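Local coordinates for protein precorrin-6Y C5,15-methyltransferase (Decarboxylating) (Geobacter metallireducens, PDB 3E05) that probably methylates and decarboxylates precorrin-6Y using S-adenosylmethionine on the route to adenosylcobalamin, this chain being the C-terminal domain of the longer protein, at residues D40-D46 with M62-F68; S55-S59 with F87-V92; R111-G115 with I138-A142. All coordinates share one frame; numbering follows the deposited sequence.

Interaction 1 of 3, residues D40-D46 with M62-F68; sequences DDLVMWD and MPNGRIF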
# COMPACT_ATOMS: atom_id res chain seq x y z
N ASP D 40 -15.45 -26.14 -11.46
CA ASP D 40 -15.93 -27.35 -10.79
C ASP D 40 -15.24 -28.62 -11.33
O ASP D 40 -14.67 -28.60 -12.42
CB ASP D 40 -17.45 -27.43 -10.87
CG ASP D 40 -18.05 -28.18 -9.69
OD1 ASP D 40 -17.29 -28.66 -8.83
OD2 ASP D 40 -19.30 -28.28 -9.62
N ASP D 41 -15.24 -29.68 -10.53
CA ASP D 41 -14.71 -31.02 -10.88
C ASP D 41 -13.19 -31.17 -10.88
O ASP D 41 -12.69 -32.24 -11.23
CB ASP D 41 -15.28 -31.55 -12.22
CG ASP D 41 -16.79 -31.61 -12.24
OD1 ASP D 41 -17.39 -32.24 -11.34
OD2 ASP D 41 -17.39 -31.04 -13.17
N LEU D 42 -12.45 -30.12 -10.50
CA LEU D 42 -10.98 -30.21 -10.50
C LEU D 42 -10.44 -30.84 -9.22
O LEU D 42 -11.12 -30.87 -8.21
CB LEU D 42 -10.33 -28.84 -10.70
CG LEU D 42 -10.57 -28.06 -12.00
CD1 LEU D 42 -9.67 -26.84 -12.04
CD2 LEU D 42 -10.33 -28.91 -13.24
N VAL D 43 -9.21 -31.31 -9.28
CA VAL D 43 -8.52 -31.77 -8.09
C VAL D 43 -7.51 -30.70 -7.66
O VAL D 43 -6.69 -30.26 -8.47
CB VAL D 43 -7.82 -33.14 -8.31
CG1 VAL D 43 -6.90 -33.50 -7.12
CG2 VAL D 43 -8.86 -34.24 -8.53
N MET D 44 -7.59 -30.30 -6.39
CA MET D 44 -6.71 -29.30 -5.82
C MET D 44 -5.92 -29.86 -4.64
O MET D 44 -6.47 -30.53 -3.78
CB MET D 44 -7.54 -28.09 -5.38
CG MET D 44 -6.77 -26.94 -4.69
SD MET D 44 -7.87 -25.53 -4.38
CE MET D 44 -7.21 -25.03 -2.82
N TRP D 45 -4.61 -29.58 -4.59
CA TRP D 45 -3.84 -29.78 -3.36
C TRP D 45 -3.66 -28.45 -2.61
O TRP D 45 -3.31 -27.44 -3.22
CB TRP D 45 -2.45 -30.33 -3.68
CG TRP D 45 -2.36 -31.67 -4.39
CD1 TRP D 45 -3.37 -32.57 -4.61
CD2 TRP D 45 -1.17 -32.26 -4.91
NE1 TRP D 45 -2.88 -33.68 -5.27
CE2 TRP D 45 -1.53 -33.53 -5.45
CE3 TRP D 45 0.17 -31.85 -4.99
CZ2 TRP D 45 -0.60 -34.37 -6.06
CZ3 TRP D 45 1.09 -32.70 -5.61
CH2 TRP D 45 0.70 -33.94 -6.13
N ASP D 46 -3.90 -28.46 -1.29
CA ASP D 46 -3.61 -27.31 -0.43
C ASP D 46 -2.49 -27.76 0.52
O ASP D 46 -2.74 -28.41 1.54
CB ASP D 46 -4.89 -26.87 0.30
CG ASP D 46 -4.68 -25.73 1.30
OD1 ASP D 46 -3.55 -25.20 1.49
OD2 ASP D 46 -5.70 -25.34 1.91
N MET D 62 -15.98 -25.24 -5.88
CA MET D 62 -15.94 -26.49 -6.62
C MET D 62 -16.69 -27.58 -5.84
O MET D 62 -16.05 -28.46 -5.27
CB MET D 62 -14.49 -26.96 -6.85
CG MET D 62 -13.60 -25.98 -7.59
SD MET D 62 -11.97 -26.66 -7.97
CE MET D 62 -11.31 -26.98 -6.34
N PRO D 63 -18.04 -27.53 -5.83
CA PRO D 63 -18.81 -28.49 -5.01
C PRO D 63 -18.57 -29.95 -5.41
O PRO D 63 -18.62 -30.85 -4.55
CB PRO D 63 -20.27 -28.12 -5.29
CG PRO D 63 -20.23 -26.76 -5.89
CD PRO D 63 -18.92 -26.62 -6.58
N ASN D 64 -18.30 -30.18 -6.69
CA ASN D 64 -18.03 -31.51 -7.19
C ASN D 64 -16.55 -31.78 -7.45
O ASN D 64 -16.19 -32.86 -7.94
CB ASN D 64 -18.88 -31.79 -8.43
CG ASN D 64 -20.36 -31.69 -8.16
OD1 ASN D 64 -20.94 -32.53 -7.46
ND2 ASN D 64 -20.99 -30.66 -8.70
N GLY D 65 -15.69 -30.82 -7.10
CA GLY D 65 -14.25 -31.03 -7.12
C GLY D 65 -13.76 -31.83 -5.92
O GLY D 65 -14.54 -32.10 -5.00
N ARG D 66 -12.48 -32.19 -5.93
CA ARG D 66 -11.85 -32.85 -4.78
C ARG D 66 -10.63 -32.08 -4.29
O ARG D 66 -9.70 -31.83 -5.05
CB ARG D 66 -11.43 -34.29 -5.11
CG ARG D 66 -12.61 -35.24 -5.41
CD ARG D 66 -12.14 -36.66 -5.68
NE ARG D 66 -11.45 -36.77 -6.96
CZ ARG D 66 -10.66 -37.79 -7.30
NH1 ARG D 66 -10.44 -38.78 -6.44
NH2 ARG D 66 -10.08 -37.80 -8.49
N ILE D 67 -10.65 -31.73 -3.01
CA ILE D 67 -9.58 -30.93 -2.40
C ILE D 67 -8.86 -31.73 -1.32
O ILE D 67 -9.49 -32.37 -0.48
CB ILE D 67 -10.13 -29.59 -1.84
CG1 ILE D 67 -10.68 -28.72 -2.98
CG2 ILE D 67 -9.07 -28.81 -1.09
CD1 ILE D 67 -12.16 -28.70 -3.06
N PHE D 68 -7.53 -31.71 -1.37
CA PHE D 68 -6.70 -32.43 -0.41
C PHE D 68 -5.83 -31.44 0.34
O PHE D 68 -5.00 -30.75 -0.26
CB PHE D 68 -5.87 -33.50 -1.13
CG PHE D 68 -6.72 -34.51 -1.85
CD1 PHE D 68 -7.19 -35.65 -1.18
CD2 PHE D 68 -7.08 -34.32 -3.19
CE1 PHE D 68 -8.00 -36.58 -1.83
CE2 PHE D 68 -7.88 -35.25 -3.84
CZ PHE D 68 -8.34 -36.38 -3.16
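Val43 and Phe68 meet on one face of a parallel strand pair, where Val43 CG1 lies at the edge of the Phe68 ring, near its plane and 3.8 Å from CE2. On the other face Met44 CB touches Ile67 CG1 at 4.0 Å. Met62, its chain bent at chi3 (-61°), brings CE against the same Met44 CB and SD against Leu42 CB. Four hydrogen bonds join the backbones: Arg66 N to Leu42 O, Met44 N to Arg66 O, Phe68 N to Met44 O and Asp46 N to Phe68 O. At the polar edge Asp40 grips the type I turn Met62 to Gly65. Its OD1 accepts Asn64 N through the syn lone pair at 2.8 Å and Asp41 N from above the carboxylate plane; its OD2 takes Asn64 ND2 at 3.1 Å. With an alanine here, the Asn64 backbone N-H and side-chain amide would probably lose these acceptors, leaving the amide freer to turn. The pair belongs to a beta-alpha-beta unit of the Rossmann-like sheet: helix 53-61 packs on Met44 and Ile67, strand 111-114 bonds to strand 43-47, and Trp45 reaches helix 121-131.

Interaction 2 of 3, residues S55-S59 with F87-V92; sequences SIEAS and FVARNV
Ile56 of helix 53-61 packs against Phe87 and Ala89 in the loop that leads from helix 74-86 to strand 92-96, so the contact joins two neighbouring elements of one helical layer of the Rossmann-like methyltransferase fold, helix 53-61 and the end of helix 74-86 with its loop. The branches of Ile56 divide the work. CG2 touches Phe87 CB at 3.7 Å, CD1 approaches Phe87 CD2 at 4.0 Å, and CG1 meets Ala89 CB at 3.9 Å. The Ile56 and Phe87 side chains cross at about a right angle. One helical turn on, Ser59 CB fits between two loop side chains, with Asn91 OD1 3.2 Å away and Val92 CG2 3.7 Å away. The same Val92 methyl also lies against the backbone oxygen of Ser55. No hydrogen bond crosses between the segments; the contact is one of van der Waals fit, and Ser55 OG and Asn91 ND2 are hydrogen-bonded to other parts of the chain.

Those partners form the second shell. Ser55 OG bonds to Asp46 OD2, and Asn91 ND2 bonds to Gly65 O, which ties the helix to strand 43-47 and the loop to the turn just before strand 66-71. Leu84 of helix 74-86 lies against Ile56, Ala89 and Val92, while Tyr6 meets the Phe87 ring edge-to-face. The loop's course is set by two local motifs. Val88 leaves the helix with a positive phi of 53° in a Schellman motif, and a type I turn follows from Ala89 to Val92, delivering Asn91 and Val92 to the helix. The Ser59 hydroxyl is turned back upon its own helix: with chi1 at 84°, OG sits between the backbone N and the carbonyl carbon and donates to Ile56 O at 2.7 Å, and Ala89 CB lies 3.7 Å from that same OG.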
# COMPACT_ATOMS: atom_id res chain seq x y z
N SER D 55 -8.82 -24.03 1.40
CA SER D 55 -9.48 -25.30 1.05
C SER D 55 -10.99 -25.22 1.19
O SER D 55 -11.72 -25.70 0.32
CB SER D 55 -8.98 -26.42 1.96
OG SER D 55 -7.79 -26.96 1.44
N ILE D 56 -11.45 -24.58 2.26
CA ILE D 56 -12.88 -24.53 2.57
C ILE D 56 -13.66 -23.65 1.58
O ILE D 56 -14.69 -24.07 1.04
CB ILE D 56 -13.13 -24.12 4.04
CG1 ILE D 56 -12.80 -25.30 4.96
CG2 ILE D 56 -14.55 -23.64 4.27
CD1 ILE D 56 -12.71 -24.92 6.41
N GLU D 57 -13.17 -22.44 1.32
CA GLU D 57 -13.81 -21.60 0.30
C GLU D 57 -13.65 -22.12 -1.15
O GLU D 57 -14.57 -22.02 -1.96
CB GLU D 57 -13.40 -20.12 0.47
CG GLU D 57 -14.02 -19.50 1.72
CD GLU D 57 -13.77 -18.02 1.84
OE1 GLU D 57 -13.18 -17.42 0.92
OE2 GLU D 57 -14.16 -17.44 2.87
N ALA D 58 -12.50 -22.74 -1.45
CA ALA D 58 -12.30 -23.46 -2.72
C ALA D 58 -13.36 -24.55 -2.93
O ALA D 58 -13.84 -24.75 -4.05
CB ALA D 58 -10.95 -24.09 -2.75
N SER D 59 -13.69 -25.26 -1.85
CA SER D 59 -14.67 -26.34 -1.88
C SER D 59 -16.08 -25.81 -2.15
O SER D 59 -16.88 -26.50 -2.78
CB SER D 59 -14.61 -27.16 -0.59
OG SER D 59 -15.37 -26.57 0.45
N PHE D 87 -18.03 -25.86 8.56
CA PHE D 87 -18.39 -25.22 7.30
C PHE D 87 -18.90 -26.21 6.26
O PHE D 87 -19.20 -25.83 5.12
CB PHE D 87 -17.22 -24.39 6.77
CG PHE D 87 -16.86 -23.25 7.66
CD1 PHE D 87 -17.70 -22.15 7.76
CD2 PHE D 87 -15.70 -23.29 8.42
CE1 PHE D 87 -17.39 -21.10 8.60
CE2 PHE D 87 -15.37 -22.23 9.27
CZ PHE D 87 -16.22 -21.13 9.35
N VAL D 88 -19.00 -27.47 6.69
CA VAL D 88 -19.47 -28.59 5.87
C VAL D 88 -18.68 -28.68 4.55
O VAL D 88 -19.23 -28.64 3.45
CB VAL D 88 -21.02 -28.58 5.65
CG1 VAL D 88 -21.49 -29.96 5.24
CG2 VAL D 88 -21.76 -28.14 6.91
N ALA D 89 -17.36 -28.78 4.69
CA ALA D 89 -16.48 -28.90 3.55
C ALA D 89 -16.18 -30.37 3.35
O ALA D 89 -15.07 -30.84 3.64
CB ALA D 89 -15.20 -28.11 3.77
N ARG D 90 -17.18 -31.11 2.86
CA ARG D 90 -17.12 -32.57 2.81
C ARG D 90 -16.21 -33.07 1.71
O ARG D 90 -15.68 -34.18 1.80
CB ARG D 90 -18.51 -33.18 2.62
CG ARG D 90 -19.59 -32.56 3.48
CD ARG D 90 -19.72 -33.20 4.85
NE ARG D 90 -20.10 -34.61 4.79
CZ ARG D 90 -20.29 -35.38 5.85
NH1 ARG D 90 -20.16 -34.90 7.07
NH2 ARG D 90 -20.61 -36.65 5.67
N ASN D 91 -16.01 -32.24 0.68
CA ASN D 91 -15.14 -32.63 -0.44
C ASN D 91 -13.67 -32.26 -0.22
O ASN D 91 -12.84 -32.38 -1.13
CB ASN D 91 -15.68 -32.12 -1.78
CG ASN D 91 -15.88 -30.61 -1.82
OD1 ASN D 91 -16.20 -29.97 -0.82
ND2 ASN D 91 -15.70 -30.03 -3.01
N VAL D 92 -13.36 -31.83 0.99
CA VAL D 92 -11.98 -31.68 1.44
C VAL D 92 -11.56 -32.89 2.27
O VAL D 92 -12.22 -33.25 3.25
CB VAL D 92 -11.78 -30.40 2.28
CG1 VAL D 92 -10.34 -30.26 2.72
CG2 VAL D 92 -12.23 -29.15 1.49

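Interaction 3 of 3, residues R111-G115 with I138-A142; sequences RVFIG and IVLNA
Phe113 reaches across to the neighbouring parallel strand and sets the edge of its ring against Asn141. CG stands anti to the backbone N (chi1 176°), which carries the ring along the strand: CE1 comes to 3.6 Å from Asn141 CG, with ring and amide planes 80° apart. Val139 packs alongside, its CG1 4.0 Å from Phe113 CD1, and the backbone N of Gly115 sits over one face of the ring, offset toward its rim. On the opposite face of the sheet, Ile114 CD1 fits between two neighbours on strand 137-142. It touches Ile138 CG2 at 4.0 Å and, in the modelled one of two Leu140 conformers, Leu140 CD2; the latter contact is therefore less certain.

Underneath, Val139 uses both of its backbone polar atoms towards the partner strand. Its N donates to Val112 O and its O accepts from Ile114 N, both at 2.8 Å. The next bond, from Asn141 N to Ile114 O, is weak at 3.5 Å. As the strands end, one water donates to Ile114 O and Asn141 O, and another bridges Gly115 O and Asn141 O. Asn141 OD1, meanwhile, bonds to Thr32 of helix 26-35. The chemistry thus changes along the strands of this beta-alpha-beta unit, from direct backbone bonding between hydrocarbon faces to a weak direct bond supplemented by water at the C-terminal end, where two waters bridge carbonyl oxygens of the two segments.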
# COMPACT_ATOMS: atom_id res chain seq x y z
N ARG D 111 -4.69 -28.04 -9.65
CA ARG D 111 -4.50 -26.77 -8.94
C ARG D 111 -3.73 -27.07 -7.66
O ARG D 111 -4.07 -28.01 -6.94
CB ARG D 111 -5.86 -26.14 -8.61
CG ARG D 111 -6.73 -25.75 -9.80
CD ARG D 111 -6.02 -24.76 -10.71
NE ARG D 111 -6.87 -24.26 -11.78
CZ ARG D 111 -6.93 -24.78 -13.01
NH1 ARG D 111 -6.19 -25.84 -13.34
NH2 ARG D 111 -7.75 -24.24 -13.91
N VAL D 112 -2.65 -26.33 -7.41
CA VAL D 112 -1.96 -26.49 -6.15
C VAL D 112 -1.76 -25.13 -5.51
O VAL D 112 -1.26 -24.21 -6.17
CB VAL D 112 -0.60 -27.20 -6.30
CG1 VAL D 112 0.12 -27.23 -4.97
CG2 VAL D 112 -0.78 -28.63 -6.81
N PHE D 113 -2.21 -25.01 -4.27
CA PHE D 113 -1.91 -23.85 -3.44
C PHE D 113 -0.89 -24.28 -2.41
O PHE D 113 -1.04 -25.31 -1.75
CB PHE D 113 -3.15 -23.28 -2.76
CG PHE D 113 -2.83 -22.14 -1.81
CD1 PHE D 113 -2.26 -20.95 -2.30
CD2 PHE D 113 -3.05 -22.27 -0.43
CE1 PHE D 113 -1.94 -19.88 -1.42
CE2 PHE D 113 -2.74 -21.20 0.44
CZ PHE D 113 -2.18 -20.01 -0.06
N ILE D 114 0.20 -23.53 -2.32
CA ILE D 114 1.21 -23.77 -1.31
C ILE D 114 1.15 -22.65 -0.26
O ILE D 114 1.61 -21.52 -0.51
CB ILE D 114 2.62 -23.88 -1.95
CG1 ILE D 114 2.64 -24.99 -3.01
CG2 ILE D 114 3.68 -24.10 -0.88
CD1 ILE D 114 3.78 -24.90 -4.00
N GLY D 115 0.55 -22.96 0.88
CA GLY D 115 0.39 -22.00 2.00
C GLY D 115 1.49 -22.11 3.05
O GLY D 115 1.67 -21.21 3.87
N ILE D 138 -0.33 -23.26 -10.31
CA ILE D 138 0.21 -23.25 -8.95
C ILE D 138 0.14 -21.83 -8.39
O ILE D 138 0.54 -20.88 -9.06
CB ILE D 138 1.68 -23.72 -8.89
CG1 ILE D 138 1.85 -25.10 -9.56
CG2 ILE D 138 2.20 -23.73 -7.45
CD1 ILE D 138 3.29 -25.40 -9.93
N VAL D 139 -0.35 -21.70 -7.16
CA VAL D 139 -0.36 -20.41 -6.45
C VAL D 139 0.33 -20.60 -5.09
O VAL D 139 0.19 -21.64 -4.43
CB VAL D 139 -1.79 -19.84 -6.34
CG1 VAL D 139 -1.84 -18.51 -5.50
CG2 VAL D 139 -2.36 -19.59 -7.75
N LEU D 140 1.13 -19.61 -4.72
CA LEU D 140 1.77 -19.59 -3.40
C LEU D 140 1.59 -18.23 -2.80
O LEU D 140 1.65 -17.22 -3.49
CB LEU D 140 3.27 -19.86 -3.46
CG LEU D 140 3.89 -21.01 -4.21
CD1 LEU D 140 4.14 -20.60 -5.64
CD2 LEU D 140 5.20 -21.38 -3.54
N ASN D 141 1.36 -18.20 -1.49
CA ASN D 141 1.36 -16.92 -0.77
C ASN D 141 2.64 -16.80 0.05
O ASN D 141 2.95 -17.65 0.90
CB ASN D 141 0.13 -16.78 0.14
CG ASN D 141 -1.16 -16.48 -0.63
OD1 ASN D 141 -2.20 -16.28 -0.01
ND2 ASN D 141 -1.11 -16.42 -1.95
N ALA D 142 3.41 -15.76 -0.23
CA ALA D 142 4.69 -15.58 0.46
C ALA D 142 4.63 -14.31 1.28
O ALA D 142 4.16 -13.29 0.78
CB ALA D 142 5.80 -15.49 -0.54
O HOH W 1 3.76 -20.34 0.86
O HOH W 2 0.79 -18.69 2.94

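How the interactions relate
Interactions 1 and 3 are both parallel strand pairings in one sheet, and strands 43-47 and 111-114 are adjacent in it, joined by bonds between Trp45 and both Arg111 and Phe113. Interaction 3 lies deepest, about 5 Å from the chain centre to its own, and is mostly apolar in its side chains, Asn141 being the polar exception; interaction 1, about 13 Å out, runs from buried strands to a more exposed end where an aspartate holds a turn. Interaction 2 is equally far out yet buried, a helix-to-loop packing without cross-bonds. Its helix belongs to the unit whose strands interaction 1 pairs, while its loop lies beyond; it touches interaction 1 through Asp46 to Ser55 and Ile67 to Asn91, but does not reach interaction 3.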